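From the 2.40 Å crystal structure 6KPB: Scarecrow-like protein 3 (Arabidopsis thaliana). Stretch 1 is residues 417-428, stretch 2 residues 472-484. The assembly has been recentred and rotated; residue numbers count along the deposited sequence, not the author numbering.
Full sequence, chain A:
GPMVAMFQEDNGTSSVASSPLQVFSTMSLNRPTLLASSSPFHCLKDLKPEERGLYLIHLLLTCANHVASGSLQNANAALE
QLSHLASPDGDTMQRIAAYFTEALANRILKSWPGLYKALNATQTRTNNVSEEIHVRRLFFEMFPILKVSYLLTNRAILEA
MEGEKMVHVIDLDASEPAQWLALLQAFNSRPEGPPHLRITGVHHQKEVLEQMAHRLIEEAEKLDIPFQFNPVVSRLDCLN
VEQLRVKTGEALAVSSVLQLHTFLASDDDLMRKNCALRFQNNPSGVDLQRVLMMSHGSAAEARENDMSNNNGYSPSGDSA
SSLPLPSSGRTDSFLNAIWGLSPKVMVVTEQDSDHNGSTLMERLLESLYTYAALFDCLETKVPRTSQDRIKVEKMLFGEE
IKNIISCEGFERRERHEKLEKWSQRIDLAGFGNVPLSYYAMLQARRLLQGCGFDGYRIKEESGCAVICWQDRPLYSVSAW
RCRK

Stretch 1 (417-428) EKLEKWSQRIDL
Stretch 2 472-484: RPLYSVSAWRCRK

A short helix, running from Leu 419 through at least Asp 427, lies along a strand that spans Arg 472 to Cys 482. The two run nearly the same way, with 27° between their N-to-C directions, a signed crossing of -27° and axes 10.1 Å apart at closest approach. Lys 418 holds the N-cap position; its phi/psi of -78/168 gives way to helical values near -65/-40, while the strand stays extended except at Leu 474, where psi is -53°. The CA atoms set the register: Leu 419 to Ser 476 at 6.5 Å, Ser 423 to Ser 478 at 8.6 Å, Ile 426 to Trp 480 at 8.3 Å. The backbones are thus closest at Leu 419 and Ser 476 and about 2 Å further apart at the two later pairs.

On the strand, Pro 473, Ser 476, Ser 478 and Trp 480 point toward the helix. Leu 419 (chi1 t, chi2 p) reaches Ser 476, its CD1 3.9 Å from Ser 476 OG; that hydroxyl, chi1 p, is hydrogen-bonded elsewhere in the structure and so meets the methyl without an unpaid polar cost. At the start, Lys 418 (m, t, p, p) points its CA-to-CB bond sideways, yet its end curls nearer, bringing NZ to 4.1 Å from Pro 473 CB.

Trp 480 gives the largest covered area. Its chi1 of -50° (m) and chi2 of 86° present one indole face to Ile 426, whose m, t rotamer puts CG2 3.6 Å from Trp 480 CD2 and 3.8 Å from the centroid of the five-membered ring, 21° off its normal: a CH-pi contact. A hydrogen bond from Trp 480 NE1 to Ser 478 OG, 2.7 Å, ties down the polar corner of the indole, with Ser 478 at chi1 p. The far end of the ring meets the helix obliquely, Trp 480 CH2 lying 3.7 Å from Ser 423 CA. Ser 423 (m) turns its OG back to Leu 419 O, 3.2 Å, satisfying the hydroxyl within the helix.

Beyond the strand, Arg 483 (t, t, m; chi4 104°) directs its CA-to-CB bond toward the first stretch. Asp 427 (t, chi2 -82°) sets off sideways, but its end comes nearer, and its carboxylate meets the guanidinium edge in a salt bridge. The modelled distance of 2.4 Å from Asp 427 OD2 to Arg 483 NH2 is a clash, so the places of both atoms are less sure. A weak hydrogen bond from Arg 483 NH1 to Asp 427 O, 3.3 Å at 167°, adds a backbone anchor.

Away from the strand's reach, Glu 417 OE1 accepts Arg 425 NH1 at 3.0 Å in a salt bridge, linking the residue before the N-cap to the later part of the helix.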

# COMPACT_ATOMS: atom_id res chain seq x y z
N GLU A 417 -25.98 -4.78 -13.51
CA GLU A 417 -27.06 -4.72 -14.49
C GLU A 417 -28.33 -4.28 -13.78
O GLU A 417 -28.44 -4.33 -12.55
CB GLU A 417 -27.26 -6.07 -15.19
CG GLU A 417 -26.08 -6.49 -16.06
CD GLU A 417 -26.41 -7.64 -16.98
OE1 GLU A 417 -27.30 -8.44 -16.64
OE2 GLU A 417 -25.78 -7.75 -18.06
N LYS A 418 -29.31 -3.84 -14.57
CA LYS A 418 -30.53 -3.29 -14.00
C LYS A 418 -31.45 -4.41 -13.52
O LYS A 418 -31.26 -5.59 -13.81
CB LYS A 418 -31.25 -2.40 -15.02
CG LYS A 418 -30.53 -1.10 -15.32
CD LYS A 418 -31.51 -0.00 -15.72
CE LYS A 418 -32.25 0.55 -14.50
NZ LYS A 418 -31.32 1.24 -13.55
N LEU A 419 -32.47 -4.00 -12.75
CA LEU A 419 -33.37 -4.96 -12.11
C LEU A 419 -34.14 -5.79 -13.14
O LEU A 419 -34.38 -6.98 -12.93
CB LEU A 419 -34.33 -4.22 -11.19
CG LEU A 419 -35.52 -4.99 -10.62
CD1 LEU A 419 -35.07 -6.12 -9.70
CD2 LEU A 419 -36.47 -4.05 -9.89
N GLU A 420 -34.53 -5.16 -14.25
CA GLU A 420 -35.32 -5.87 -15.26
C GLU A 420 -34.55 -7.06 -15.83
O GLU A 420 -35.13 -8.12 -16.10
CB GLU A 420 -35.74 -4.91 -16.37
CG GLU A 420 -36.33 -5.57 -17.60
CD GLU A 420 -36.96 -4.58 -18.55
OE1 GLU A 420 -37.50 -3.56 -18.06
OE2 GLU A 420 -36.91 -4.81 -19.77
N LYS A 421 -33.24 -6.90 -16.02
CA LYS A 421 -32.43 -8.01 -16.50
C LYS A 421 -32.32 -9.12 -15.45
O LYS A 421 -32.39 -10.30 -15.79
CB LYS A 421 -31.04 -7.52 -16.90
CG LYS A 421 -30.96 -6.96 -18.31
CD LYS A 421 -29.58 -7.19 -18.90
CE LYS A 421 -29.58 -6.98 -20.41
NZ LYS A 421 -28.33 -7.48 -21.05
N TRP A 422 -32.17 -8.74 -14.18
CA TRP A 422 -32.06 -9.75 -13.13
C TRP A 422 -33.35 -10.54 -12.98
O TRP A 422 -33.32 -11.75 -12.75
CB TRP A 422 -31.68 -9.08 -11.80
CG TRP A 422 -30.26 -8.65 -11.74
CD1 TRP A 422 -29.79 -7.37 -11.67
CD2 TRP A 422 -29.11 -9.50 -11.77
NE1 TRP A 422 -28.42 -7.37 -11.64
CE2 TRP A 422 -27.97 -8.67 -11.70
CE3 TRP A 422 -28.92 -10.88 -11.83
CZ2 TRP A 422 -26.68 -9.17 -11.70
CZ3 TRP A 422 -27.64 -11.38 -11.83
CH2 TRP A 422 -26.53 -10.53 -11.76
N SER A 423 -34.50 -9.87 -13.11
CA SER A 423 -35.78 -10.56 -12.97
C SER A 423 -35.93 -11.66 -14.01
O SER A 423 -36.26 -12.80 -13.68
CB SER A 423 -36.93 -9.56 -13.06
OG SER A 423 -36.90 -8.65 -11.98
N GLN A 424 -35.69 -11.33 -15.29
CA GLN A 424 -35.74 -12.34 -16.34
C GLN A 424 -34.75 -13.47 -16.05
O GLN A 424 -35.10 -14.65 -16.15
CB GLN A 424 -35.43 -11.71 -17.69
CG GLN A 424 -36.39 -10.63 -18.15
CD GLN A 424 -36.12 -10.19 -19.57
OE1 GLN A 424 -35.60 -10.96 -20.38
NE2 GLN A 424 -36.48 -8.95 -19.89
N ARG A 425 -33.53 -13.11 -15.68
CA ARG A 425 -32.49 -14.10 -15.42
C ARG A 425 -32.88 -15.03 -14.27
O ARG A 425 -32.75 -16.25 -14.37
CB ARG A 425 -31.17 -13.40 -15.13
CG ARG A 425 -29.93 -14.26 -15.32
CD ARG A 425 -28.67 -13.48 -15.01
NE ARG A 425 -28.52 -12.29 -15.85
CZ ARG A 425 -28.02 -12.30 -17.08
NH1 ARG A 425 -27.92 -11.18 -17.77
NH2 ARG A 425 -27.61 -13.45 -17.62
N ILE A 426 -33.38 -14.45 -13.18
CA ILE A 426 -33.75 -15.25 -12.02
C ILE A 426 -35.03 -16.03 -12.29
O ILE A 426 -35.16 -17.20 -11.89
CB ILE A 426 -33.88 -14.35 -10.77
CG1 ILE A 426 -32.50 -13.83 -10.36
CG2 ILE A 426 -34.53 -15.10 -9.62
CD1 ILE A 426 -32.55 -12.81 -9.25
N ASP A 427 -36.00 -15.41 -12.97
CA ASP A 427 -37.25 -16.10 -13.27
C ASP A 427 -37.04 -17.26 -14.23
O ASP A 427 -37.69 -18.30 -14.12
CB ASP A 427 -38.28 -15.11 -13.82
CG ASP A 427 -39.58 -15.78 -14.22
OD1 ASP A 427 -39.65 -16.33 -15.33
OD2 ASP A 427 -40.53 -15.75 -13.41
N LEU A 428 -36.12 -17.10 -15.19
CA LEU A 428 -35.80 -18.19 -16.10
C LEU A 428 -35.11 -19.34 -15.38
O LEU A 428 -35.17 -20.48 -15.86
CB LEU A 428 -34.92 -17.70 -17.25
CG LEU A 428 -35.65 -17.06 -18.44
CD1 LEU A 428 -34.67 -16.79 -19.57
CD2 LEU A 428 -36.78 -17.96 -18.91
N ARG A 472 -32.05 9.16 -9.30
CA ARG A 472 -31.13 8.18 -9.87
C ARG A 472 -31.26 6.85 -9.14
O ARG A 472 -31.05 6.81 -7.92
CB ARG A 472 -29.70 8.69 -9.78
CG ARG A 472 -28.69 7.78 -10.45
CD ARG A 472 -28.80 7.85 -11.96
NE ARG A 472 -27.91 6.89 -12.62
CZ ARG A 472 -27.69 6.86 -13.93
NH1 ARG A 472 -28.29 7.74 -14.72
NH2 ARG A 472 -26.87 5.95 -14.44
N PRO A 473 -31.60 5.76 -9.83
CA PRO A 473 -31.62 4.45 -9.16
C PRO A 473 -30.21 4.01 -8.78
O PRO A 473 -29.24 4.26 -9.50
CB PRO A 473 -32.22 3.52 -10.23
CG PRO A 473 -32.91 4.43 -11.20
CD PRO A 473 -32.11 5.69 -11.21
N LEU A 474 -30.12 3.35 -7.63
CA LEU A 474 -28.84 2.89 -7.10
C LEU A 474 -28.82 1.39 -6.84
O LEU A 474 -27.91 0.70 -7.32
CB LEU A 474 -28.49 3.65 -5.81
CG LEU A 474 -28.28 5.16 -5.94
CD1 LEU A 474 -27.96 5.77 -4.59
CD2 LEU A 474 -27.18 5.47 -6.95
N TYR A 475 -29.78 0.87 -6.08
CA TYR A 475 -29.80 -0.54 -5.74
C TYR A 475 -31.23 -1.05 -5.77
O TYR A 475 -32.19 -0.29 -5.60
CB TYR A 475 -29.20 -0.81 -4.35
CG TYR A 475 -27.77 -0.36 -4.19
CD1 TYR A 475 -27.47 0.95 -3.83
CD2 TYR A 475 -26.72 -1.24 -4.38
CE1 TYR A 475 -26.16 1.36 -3.67
CE2 TYR A 475 -25.40 -0.84 -4.23
CZ TYR A 475 -25.13 0.46 -3.87
OH TYR A 475 -23.82 0.86 -3.72
N SER A 476 -31.37 -2.36 -5.98
CA SER A 476 -32.66 -3.03 -5.98
C SER A 476 -32.67 -4.14 -4.93
O SER A 476 -31.62 -4.70 -4.59
CB SER A 476 -32.98 -3.61 -7.36
OG SER A 476 -32.03 -4.58 -7.76
N VAL A 477 -33.86 -4.43 -4.41
CA VAL A 477 -34.07 -5.53 -3.47
C VAL A 477 -35.27 -6.33 -3.96
O VAL A 477 -36.33 -5.77 -4.23
CB VAL A 477 -34.31 -5.02 -2.04
CG1 VAL A 477 -34.46 -6.19 -1.08
CG2 VAL A 477 -33.17 -4.11 -1.60
N SER A 478 -35.10 -7.65 -4.06
CA SER A 478 -36.15 -8.51 -4.60
C SER A 478 -36.13 -9.86 -3.89
O SER A 478 -35.06 -10.36 -3.51
CB SER A 478 -35.99 -8.70 -6.11
OG SER A 478 -34.75 -9.29 -6.43
N ALA A 479 -37.31 -10.45 -3.74
CA ALA A 479 -37.48 -11.73 -3.08
C ALA A 479 -38.05 -12.75 -4.06
O ALA A 479 -38.88 -12.41 -4.90
CB ALA A 479 -38.41 -11.60 -1.86
N TRP A 480 -37.60 -13.99 -3.94
CA TRP A 480 -37.93 -15.03 -4.90
C TRP A 480 -38.15 -16.36 -4.20
O TRP A 480 -37.52 -16.66 -3.19
CB TRP A 480 -36.83 -15.17 -5.96
CG TRP A 480 -36.43 -13.87 -6.56
CD1 TRP A 480 -35.50 -12.99 -6.08
CD2 TRP A 480 -36.95 -13.28 -7.76
NE1 TRP A 480 -35.41 -11.89 -6.90
CE2 TRP A 480 -36.29 -12.05 -7.94
CE3 TRP A 480 -37.91 -13.68 -8.70
CZ2 TRP A 480 -36.56 -11.21 -9.02
CZ3 TRP A 480 -38.18 -12.85 -9.77
CH2 TRP A 480 -37.51 -11.63 -9.92
N ARG A 481 -39.07 -17.15 -4.76
CA ARG A 481 -39.35 -18.50 -4.29
C ARG A 481 -39.23 -19.46 -5.47
O ARG A 481 -39.29 -19.06 -6.63
CB ARG A 481 -40.74 -18.62 -3.67
CG ARG A 481 -41.85 -18.39 -4.68
CD ARG A 481 -43.21 -18.81 -4.15
NE ARG A 481 -43.86 -19.76 -5.05
CZ ARG A 481 -44.47 -19.42 -6.18
NH1 ARG A 481 -45.04 -20.35 -6.94
NH2 ARG A 481 -44.52 -18.14 -6.55
N CYS A 482 -39.09 -20.75 -5.15
CA CYS A 482 -38.90 -21.77 -6.17
C CYS A 482 -40.23 -22.11 -6.85
O CYS A 482 -41.24 -22.31 -6.18
CB CYS A 482 -38.29 -23.02 -5.56
SG CYS A 482 -36.60 -22.80 -4.98
N ARG A 483 -40.21 -22.18 -8.17
CA ARG A 483 -41.38 -22.56 -8.95
C ARG A 483 -41.35 -24.05 -9.25
O ARG A 483 -40.30 -24.70 -9.21
CB ARG A 483 -41.45 -21.75 -10.25
CG ARG A 483 -42.81 -21.77 -10.92
CD ARG A 483 -42.77 -21.16 -12.32
NE ARG A 483 -42.54 -19.72 -12.29
CZ ARG A 483 -41.38 -19.14 -12.58
NH1 ARG A 483 -40.34 -19.89 -12.94
NH2 ARG A 483 -41.26 -17.83 -12.53
N LYS A 484 -42.53 -24.60 -9.55
CA LYS A 484 -42.69 -26.01 -9.92
C LYS A 484 -42.26 -26.97 -8.81
O LYS A 484 -41.84 -26.57 -7.72
CB LYS A 484 -41.92 -26.33 -11.21
CG LYS A 484 -42.61 -25.88 -12.48
CD LYS A 484 -41.71 -26.07 -13.69
CE LYS A 484 -42.41 -26.85 -14.79
NZ LYS A 484 -42.45 -26.10 -16.07
OXT LYS A 484 -42.33 -28.19 -8.98